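Local coordinates for protein tryptophan halogenase superfamily (Brevundimonas sp. BAL3, PDB 6FRL) that probably catalyses the flavin-dependent halogenation of an aromatic substrate, with a preference for bromination over chlorination, at residues B[366-371]-B[379-384]; B[355-360]-B[442-447]. All blocks are in the same frame, centred on the assembly; numbering follows the deposited sequence.

Helix 354-367 carries Ala-356, Leu-357 and Thr-360 of contact 2 and ends just before Leu-368 of contact 1, a worked example of one helix serving two separate contacts. In contact 2 those three residues, in its first turns, receive Met-444 from a distant loop; in contact 1 Leu-368 leans on helix 376-402. The centres of the two contacts lie about 17 Å apart, and their nearest atoms come to about 5 Å without touching. Contact 1 closes a short connection that lies within the much longer excursion bridged by contact 2. Contact 2 sits near the middle of the chain, contact 1 towards its periphery and beside the second subunit. Both belong to the tryptophan halogenase family region.

Contact 1 (B[366-371]-B[379-384]); sequences KALFPD and LDEFND
Leu-368 reaches across to helix 376-402 with a single methyl group. Its CD1 sits 3.7 Å from the backbone N of Phe-382 and 3.8 Å from that residue's CB, so it rests on the base of the aromatic side chain, at the edge of the ring and near its plane. The same methyl lies 4.2 Å from CG of Glu-381. In Leu-368 the first torsion sets CG opposite the carbonyl carbon (chi1 -58°), and CD1 extends toward the helix. Glu-381 holds CG anti to its backbone N (chi1 -176°), which brings the methylene to Leu-368, and the bend at chi2 (62°) turns the carboxylate to other partners: OE1 is bonded to Gln-385, and OE2 makes a weak, long ion pair with Arg-426 of the second subunit. Leu-368, the first residue to leave helical geometry after helix 354-367, joins the end of one helix to the flank of the next. The side chains meet through carbon alone, with the methyl against the Phe-382 N but no directed bond; the contact rests on burial and van der Waals fit, while Arg-434 and Gln-436 of the second subunit hydrogen-bond the 366-371 backbone.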
ATOM      1  N   LYS B 366       5.975   4.098  18.083  1.00 31.22           N
ATOM      2  CA  LYS B 366       4.716   3.684  18.728  1.00 31.74           C
ATOM      3  C   LYS B 366       4.158   2.349  18.197  1.00 29.52           C
ATOM      4  O   LYS B 366       3.813   1.467  18.980  1.00 32.14           O
ATOM      5  CB  LYS B 366       3.658   4.789  18.618  1.00 31.73           C
ATOM      6  CG  LYS B 366       4.029   6.052  19.403  1.00 32.19           C
ATOM      7  CD  LYS B 366       2.870   7.032  19.553  1.00 35.18           C
ATOM      8  CE  LYS B 366       2.561   7.752  18.246  1.00 35.59           C
ATOM      9  NZ  LYS B 366       1.303   8.525  18.384  1.00 35.33           N
ATOM     10  N   ALA B 367       4.095   2.184  16.880  1.00 29.32           N
ATOM     11  CA  ALA B 367       3.580   0.918  16.289  1.00 29.17           C
ATOM     12  C   ALA B 367       4.437  -0.335  16.651  1.00 28.91           C
ATOM     13  O   ALA B 367       3.921  -1.455  16.733  1.00 29.09           O
ATOM     14  CB  ALA B 367       3.437   1.069  14.764  1.00 28.22           C
ATOM     15  N   LEU B 368       5.738  -0.122  16.861  1.00 29.51           N
ATOM     16  CA  LEU B 368       6.678  -1.189  17.201  1.00 30.88           C
ATOM     17  C   LEU B 368       7.291  -0.987  18.577  1.00 32.00           C
ATOM     18  O   LEU B 368       8.364  -1.529  18.837  1.00 39.51           O
ATOM     19  CB  LEU B 368       7.790  -1.298  16.130  1.00 30.05           C
ATOM     20  CG  LEU B 368       7.344  -1.569  14.690  1.00 30.22           C
ATOM     21  CD1 LEU B 368       8.465  -1.329  13.686  1.00 28.54           C
ATOM     22  CD2 LEU B 368       6.814  -2.986  14.537  1.00 29.23           C
ATOM     23  N   PHE B 369       6.626  -0.249  19.474  1.00 31.63           N
ATOM     24  CA  PHE B 369       7.188   0.015  20.830  1.00 30.27           C
ATOM     25  C   PHE B 369       7.632  -1.270  21.512  1.00 29.02           C
ATOM     26  O   PHE B 369       6.883  -2.240  21.541  1.00 28.67           O
ATOM     27  CB  PHE B 369       6.236   0.788  21.768  1.00 26.74           C
ATOM     28  CG  PHE B 369       6.954   1.561  22.856  1.00 25.23           C
ATOM     29  CD1 PHE B 369       7.482   2.804  22.595  1.00 24.97           C
ATOM     30  CD2 PHE B 369       7.088   1.039  24.138  1.00 25.57           C
ATOM     31  CE1 PHE B 369       8.142   3.525  23.580  1.00 25.76           C
ATOM     32  CE2 PHE B 369       7.748   1.741  25.127  1.00 26.26           C
ATOM     33  CZ  PHE B 369       8.289   2.980  24.856  1.00 26.19           C
ATOM     34  N   PRO B 370       8.854  -1.284  22.020  1.00 29.07           N
ATOM     35  CA  PRO B 370       9.402  -2.527  22.530  1.00 31.30           C
ATOM     36  C   PRO B 370       9.135  -2.747  24.027  1.00 31.52           C
ATOM     37  O   PRO B 370       8.606  -1.867  24.705  1.00 34.62           O
ATOM     38  CB  PRO B 370      10.911  -2.308  22.326  1.00 32.65           C
ATOM     39  CG  PRO B 370      11.090  -0.857  22.661  1.00 31.18           C
ATOM     40  CD  PRO B 370       9.821  -0.170  22.159  1.00 29.43           C
ATOM     41  N   ASP B 371       9.508  -3.936  24.504  1.00 32.34           N
ATOM     42  CA  ASP B 371       9.785  -4.186  25.906  1.00 31.92           C
ATOM     43  C   ASP B 371      11.321  -4.354  26.132  1.00 32.58           C
ATOM     44  O   ASP B 371      12.144  -4.155  25.205  1.00 30.18           O
ATOM     45  CB  ASP B 371       8.953  -5.356  26.451  1.00 34.49           C
ATOM     46  CG  ASP B 371       9.392  -6.716  25.935  1.00 36.57           C
ATOM     47  OD1 ASP B 371      10.548  -6.901  25.425  1.00 41.78           O
ATOM     48  OD2 ASP B 371       8.538  -7.609  26.031  1.00 36.49           O
ATOM     49  N   LEU B 379      13.446  -4.655  16.005  1.00 29.71           N
ATOM     50  CA  LEU B 379      14.505  -3.786  15.478  1.00 29.43           C
ATOM     51  C   LEU B 379      14.600  -3.937  13.944  1.00 29.70           C
ATOM     52  O   LEU B 379      14.652  -2.937  13.209  1.00 27.71           O
ATOM     53  CB  LEU B 379      15.851  -4.079  16.121  1.00 29.04           C
ATOM     54  CG  LEU B 379      16.082  -3.411  17.477  1.00 30.27           C
ATOM     55  CD1 LEU B 379      15.104  -3.891  18.532  1.00 30.58           C
ATOM     56  CD2 LEU B 379      17.514  -3.702  17.942  1.00 31.55           C
ATOM     57  N   ASP B 380      14.598  -5.184  13.468  1.00 30.07           N
ATOM     58  CA  ASP B 380      14.803  -5.453  12.041  1.00 29.45           C
ATOM     59  C   ASP B 380      13.722  -4.800  11.184  1.00 31.49           C
ATOM     60  O   ASP B 380      14.043  -4.135  10.208  1.00 38.32           O
ATOM     61  CB  ASP B 380      14.885  -6.954  11.750  1.00 27.69           C
ATOM     62  CG  ASP B 380      16.196  -7.591  12.235  1.00 26.70           C
ATOM     63  OD1 ASP B 380      17.156  -6.897  12.678  1.00 25.63           O
ATOM     64  OD2 ASP B 380      16.259  -8.820  12.173  1.00 24.77           O
ATOM     65  N   GLU B 381      12.460  -4.970  11.558  1.00 30.96           N
ATOM     66  CA  GLU B 381      11.359  -4.311  10.855  1.00 31.47           C
ATOM     67  C   GLU B 381      11.468  -2.774  10.890  1.00 29.55           C
ATOM     68  O   GLU B 381      11.333  -2.141   9.870  1.00 30.04           O
ATOM     69  CB  GLU B 381       9.999  -4.770  11.426  1.00 33.90           C
ATOM     70  CG  GLU B 381       8.752  -4.222  10.722  1.00 35.55           C
ATOM     71  CD  GLU B 381       8.628  -4.633   9.244  1.00 38.75           C
ATOM     72  OE1 GLU B 381       7.843  -3.943   8.541  1.00 36.22           O
ATOM     73  OE2 GLU B 381       9.352  -5.575   8.783  1.00 36.53           O
ATOM     74  N   PHE B 382      11.710  -2.188  12.065  1.00 29.18           N
ATOM     75  CA  PHE B 382      11.894  -0.730  12.197  1.00 25.64           C
ATOM     76  C   PHE B 382      13.025  -0.271  11.297  1.00 23.99           C
ATOM     77  O   PHE B 382      12.881   0.705  10.570  1.00 25.56           O
ATOM     78  CB  PHE B 382      12.170  -0.334  13.653  1.00 24.33           C
ATOM     79  CG  PHE B 382      12.226   1.166  13.905  1.00 23.12           C
ATOM     80  CD1 PHE B 382      13.350   1.918  13.561  1.00 23.10           C
ATOM     81  CD2 PHE B 382      11.190   1.814  14.563  1.00 22.51           C
ATOM     82  CE1 PHE B 382      13.397   3.290  13.813  1.00 22.81           C
ATOM     83  CE2 PHE B 382      11.241   3.191  14.820  1.00 22.40           C
ATOM     84  CZ  PHE B 382      12.344   3.927  14.443  1.00 21.59           C
ATOM     85  N   ASN B 383      14.136  -0.983  11.328  1.00 25.71           N
ATOM     86  CA  ASN B 383      15.318  -0.599  10.539  1.00 26.91           C
ATOM     87  C   ASN B 383      15.062  -0.707   9.066  1.00 27.25           C
ATOM     88  O   ASN B 383      15.471   0.189   8.301  1.00 26.63           O
ATOM     89  CB  ASN B 383      16.577  -1.380  10.966  1.00 25.77           C
ATOM     90  CG  ASN B 383      17.130  -0.890  12.299  1.00 27.45           C
ATOM     91  OD1 ASN B 383      17.004   0.295  12.631  1.00 26.14           O
ATOM     92  ND2 ASN B 383      17.742  -1.803  13.082  1.00 27.87           N
ATOM     93  N   ASP B 384      14.326  -1.750   8.681  1.00 27.48           N
ATOM     94  CA  ASP B 384      13.974  -1.975   7.279  1.00 28.74           C
ATOM     95  C   ASP B 384      13.006  -0.911   6.728  1.00 26.61           C
ATOM     96  O   ASP B 384      13.232  -0.352   5.660  1.00 23.17           O
ATOM     97  CB  ASP B 384      13.425  -3.401   7.062  1.00 29.57           C
ATOM     98  CG  ASP B 384      13.314  -3.750   5.576  1.00 30.88           C
ATOM     99  OD1 ASP B 384      14.347  -3.827   4.878  1.00 29.30           O
ATOM    100  OD2 ASP B 384      12.180  -3.903   5.095  1.00 34.93           O
TER

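Contact 2 (B[355-360]-B[442-447]); sequences IALIET and WEMFHP
Ala-356 and Met-444 mark the nearest approach of the two backbones, with their CA atoms 8.7 Å apart, a separation that side chains must span. Residues 355-360 are regular helix, with Thr-360 N bonded to Ala-356 O at 3.0 Å. Residues 442-447 are irregular: Met-444 has helix-like backbone angles between the extended Glu-443 and Phe-445, and His-446 then takes the N-cap position of helix 447-456.

Met-444 does the bridging. Its CG stands anti to the backbone N (chi1 -177°) and the chain runs on nearly straight before bending at chi3 (-74°), which turns the terminal methyl obliquely in toward the helix, on the Thr-360 side of the sulfur. The sulfur comes alongside the small side chain of Ala-356, with SD 3.9 Å from CB. Beyond it, CE meets CG2 of Thr-360 at 3.8 Å and CD2 of Leu-357 at 4.1 Å, both of these side chains meeting the methionine at a slant. The end of the thioether is thus received by three residues spread over about one turn. Thr-360 divides its branches between two tasks: its methyl faces Met-444, whereas OG1 is hydrogen-bonded to Glu-389 OE1 and also lies 3.0 Å from Leu-357 O. On the loop side, Met-444 CG lies over one face of the neighbouring Phe-445 ring, toward its rim, and that ring stacks in turn on Phe-396.

Around Met-444 and its three partners, helix 376-402 brings Glu-389 and Met-390 against Leu-357, while helices 20-33 and 61-68 pack on other side chains of the 355-360 segment. The contact therefore ties the loop between helices 422-434 and 447-456 to the start of helix 354-367.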
ATOM      1  N   ILE B 355      10.777  17.561   9.037  1.00 23.92           N
ATOM      2  CA  ILE B 355       9.817  17.364  10.068  1.00 24.24           C
ATOM      3  C   ILE B 355       9.020  16.083   9.766  1.00 25.62           C
ATOM      4  O   ILE B 355       8.797  15.265  10.664  1.00 27.03           O
ATOM      5  CB  ILE B 355       8.998  18.639  10.288  1.00 23.47           C
ATOM      6  CG1 ILE B 355       9.904  19.640  11.032  1.00 23.99           C
ATOM      7  CG2 ILE B 355       7.696  18.366  11.041  1.00 24.05           C
ATOM      8  CD1 ILE B 355       9.311  21.025  11.286  1.00 23.64           C
ATOM      9  N   ALA B 356       8.657  15.879   8.500  1.00 24.97           N
ATOM     10  CA  ALA B 356       7.929  14.689   8.091  1.00 24.58           C
ATOM     11  C   ALA B 356       8.619  13.371   8.483  1.00 23.91           C
ATOM     12  O   ALA B 356       7.959  12.401   8.840  1.00 21.17           O
ATOM     13  CB  ALA B 356       7.696  14.743   6.592  1.00 25.90           C
ATOM     14  N   LEU B 357       9.942  13.341   8.391  1.00 23.52           N
ATOM     15  CA  LEU B 357      10.738  12.155   8.747  1.00 23.35           C
ATOM     16  C   LEU B 357      10.794  11.889  10.260  1.00 24.89           C
ATOM     17  O   LEU B 357      10.902  10.714  10.702  1.00 27.93           O
ATOM     18  CB  LEU B 357      12.126  12.233   8.127  1.00 22.87           C
ATOM     19  CG  LEU B 357      12.163  12.093   6.569  1.00 23.00           C
ATOM     20  CD1 LEU B 357      13.388  12.754   5.989  1.00 21.68           C
ATOM     21  CD2 LEU B 357      12.081  10.637   6.081  1.00 22.59           C
ATOM     22  N   ILE B 358      10.693  12.960  11.052  1.00 26.55           N
ATOM     23  CA  ILE B 358      10.488  12.872  12.515  1.00 25.77           C
ATOM     24  C   ILE B 358       9.130  12.270  12.805  1.00 27.66           C
ATOM     25  O   ILE B 358       9.033  11.332  13.595  1.00 34.78           O
ATOM     26  CB  ILE B 358      10.642  14.252  13.197  1.00 25.74           C
ATOM     27  CG1 ILE B 358      12.125  14.675  13.150  1.00 25.89           C
ATOM     28  CG2 ILE B 358      10.141  14.233  14.639  1.00 25.78           C
ATOM     29  CD1 ILE B 358      12.351  16.166  13.201  1.00 25.38           C
ATOM     30  N   GLU B 359       8.090  12.775  12.146  1.00 29.26           N
ATOM     31  CA  GLU B 359       6.728  12.245  12.328  1.00 28.78           C
ATOM     32  C   GLU B 359       6.613  10.729  12.020  1.00 26.42           C
ATOM     33  O   GLU B 359       5.976   9.989  12.745  1.00 24.08           O
ATOM     34  CB  GLU B 359       5.722  12.969  11.420  1.00 31.16           C
ATOM     35  CG  GLU B 359       5.521  14.457  11.607  1.00 34.27           C
ATOM     36  CD  GLU B 359       4.600  15.033  10.532  1.00 40.07           C
ATOM     37  OE1 GLU B 359       3.385  14.662  10.528  1.00 40.76           O
ATOM     38  OE2 GLU B 359       5.097  15.830   9.692  1.00 40.04           O
ATOM     39  N   THR B 360       7.189  10.298  10.899  1.00 25.26           N
ATOM     40  CA  THR B 360       7.124   8.911  10.488  1.00 24.95           C
ATOM     41  C   THR B 360       7.917   8.056  11.473  1.00 25.54           C
ATOM     42  O   THR B 360       7.509   6.930  11.788  1.00 23.43           O
ATOM     43  CB  THR B 360       7.638   8.687   9.053  1.00 25.51           C
ATOM     44  OG1 THR B 360       8.964   9.217   8.921  1.00 25.94           O
ATOM     45  CG2 THR B 360       6.711   9.331   8.007  1.00 25.32           C
ATOM     46  N   TRP B 442       6.523   2.200   1.326  1.00 35.51           N
ATOM     47  CA  TRP B 442       7.032   3.288   2.188  1.00 36.87           C
ATOM     48  C   TRP B 442       7.302   4.622   1.475  1.00 36.91           C
ATOM     49  O   TRP B 442       8.123   5.426   1.928  1.00 40.60           O
ATOM     50  CB  TRP B 442       8.255   2.807   3.014  1.00 38.65           C
ATOM     51  CG  TRP B 442       7.950   1.542   3.777  1.00 40.69           C
ATOM     52  CD1 TRP B 442       8.487   0.291   3.589  1.00 42.50           C
ATOM     53  CD2 TRP B 442       7.002   1.417   4.828  1.00 44.26           C
ATOM     54  NE1 TRP B 442       7.941  -0.597   4.488  1.00 42.97           N
ATOM     55  CE2 TRP B 442       7.019   0.066   5.252  1.00 44.48           C
ATOM     56  CE3 TRP B 442       6.138   2.329   5.472  1.00 51.62           C
ATOM     57  CZ2 TRP B 442       6.195  -0.404   6.270  1.00 49.54           C
ATOM     58  CZ3 TRP B 442       5.321   1.871   6.504  1.00 52.37           C
ATOM     59  CH2 TRP B 442       5.356   0.512   6.896  1.00 57.17           C
ATOM     60  N   GLU B 443       6.571   4.868   0.388  1.00 36.72           N
ATOM     61  CA  GLU B 443       6.630   6.132  -0.345  1.00 36.49           C
ATOM     62  C   GLU B 443       5.973   7.235   0.500  1.00 31.43           C
ATOM     63  O   GLU B 443       4.831   7.110   0.909  1.00 30.58           O
ATOM     64  CB  GLU B 443       5.832   6.045  -1.659  1.00 41.52           C
ATOM     65  CG  GLU B 443       6.253   4.993  -2.678  1.00 46.88           C
ATOM     66  CD  GLU B 443       7.327   5.445  -3.666  1.00 47.91           C
ATOM     67  OE1 GLU B 443       7.598   4.646  -4.566  1.00 49.49           O
ATOM     68  OE2 GLU B 443       7.899   6.555  -3.569  1.00 50.73           O
ATOM     69  N   MET B 444       6.693   8.326   0.734  1.00 29.45           N
ATOM     70  CA  MET B 444       6.129   9.496   1.363  1.00 27.52           C
ATOM     71  C   MET B 444       5.261  10.250   0.336  1.00 29.89           C
ATOM     72  O   MET B 444       4.234  10.867   0.721  1.00 28.46           O
ATOM     73  CB  MET B 444       7.235  10.387   1.840  1.00 26.91           C
ATOM     74  CG  MET B 444       6.754  11.620   2.600  1.00 30.32           C
ATOM     75  SD  MET B 444       8.100  12.292   3.602  1.00 31.66           S
ATOM     76  CE  MET B 444       8.153  11.069   4.924  1.00 30.61           C
ATOM     77  N   PHE B 445       5.683  10.171  -0.943  1.00 28.68           N
ATOM     78  CA  PHE B 445       5.085  10.883  -2.049  1.00 29.12           C
ATOM     79  C   PHE B 445       4.313   9.957  -2.952  1.00 30.87           C
ATOM     80  O   PHE B 445       4.856   9.003  -3.480  1.00 32.19           O
ATOM     81  CB  PHE B 445       6.186  11.608  -2.829  1.00 28.87           C
ATOM     82  CG  PHE B 445       6.843  12.668  -2.015  1.00 28.09           C
ATOM     83  CD1 PHE B 445       6.185  13.870  -1.791  1.00 26.03           C
ATOM     84  CD2 PHE B 445       8.031  12.414  -1.359  1.00 25.42           C
ATOM     85  CE1 PHE B 445       6.738  14.837  -0.972  1.00 25.89           C
ATOM     86  CE2 PHE B 445       8.600  13.389  -0.568  1.00 25.85           C
ATOM     87  CZ  PHE B 445       7.944  14.608  -0.369  1.00 26.22           C
ATOM     88  N   HIS B 446       3.042  10.269  -3.139  1.00 32.10           N
ATOM     89  CA  HIS B 446       2.112   9.392  -3.845  1.00 34.44           C
ATOM     90  C   HIS B 446       2.099   9.741  -5.340  1.00 31.49           C
ATOM     91  O   HIS B 446       2.719  10.709  -5.747  1.00 32.98           O
ATOM     92  CB  HIS B 446       0.725   9.491  -3.169  1.00 40.69           C
ATOM     93  CG  HIS B 446       0.745   9.116  -1.705  1.00 46.86           C
ATOM     94  ND1 HIS B 446       0.573  10.043  -0.698  1.00 48.78           N
ATOM     95  CD2 HIS B 446       0.974   7.928  -1.084  1.00 50.03           C
ATOM     96  CE1 HIS B 446       0.672   9.443   0.475  1.00 51.34           C
ATOM     97  NE2 HIS B 446       0.928   8.164   0.268  1.00 53.69           N
ATOM     98  N   PRO B 447       1.444   8.933  -6.183  1.00 30.98           N
ATOM     99  CA  PRO B 447       1.502   9.172  -7.636  1.00 31.03           C
ATOM    100  C   PRO B 447       1.264  10.622  -8.155  1.00 30.11           C
ATOM    101  O   PRO B 447       1.959  11.064  -9.094  1.00 26.68           O
ATOM    102  CB  PRO B 447       0.414   8.216  -8.145  1.00 30.47           C
ATOM    103  CG  PRO B 447       0.610   7.023  -7.265  1.00 28.12           C
ATOM    104  CD  PRO B 447       0.794   7.635  -5.901  1.00 28.80           C
TER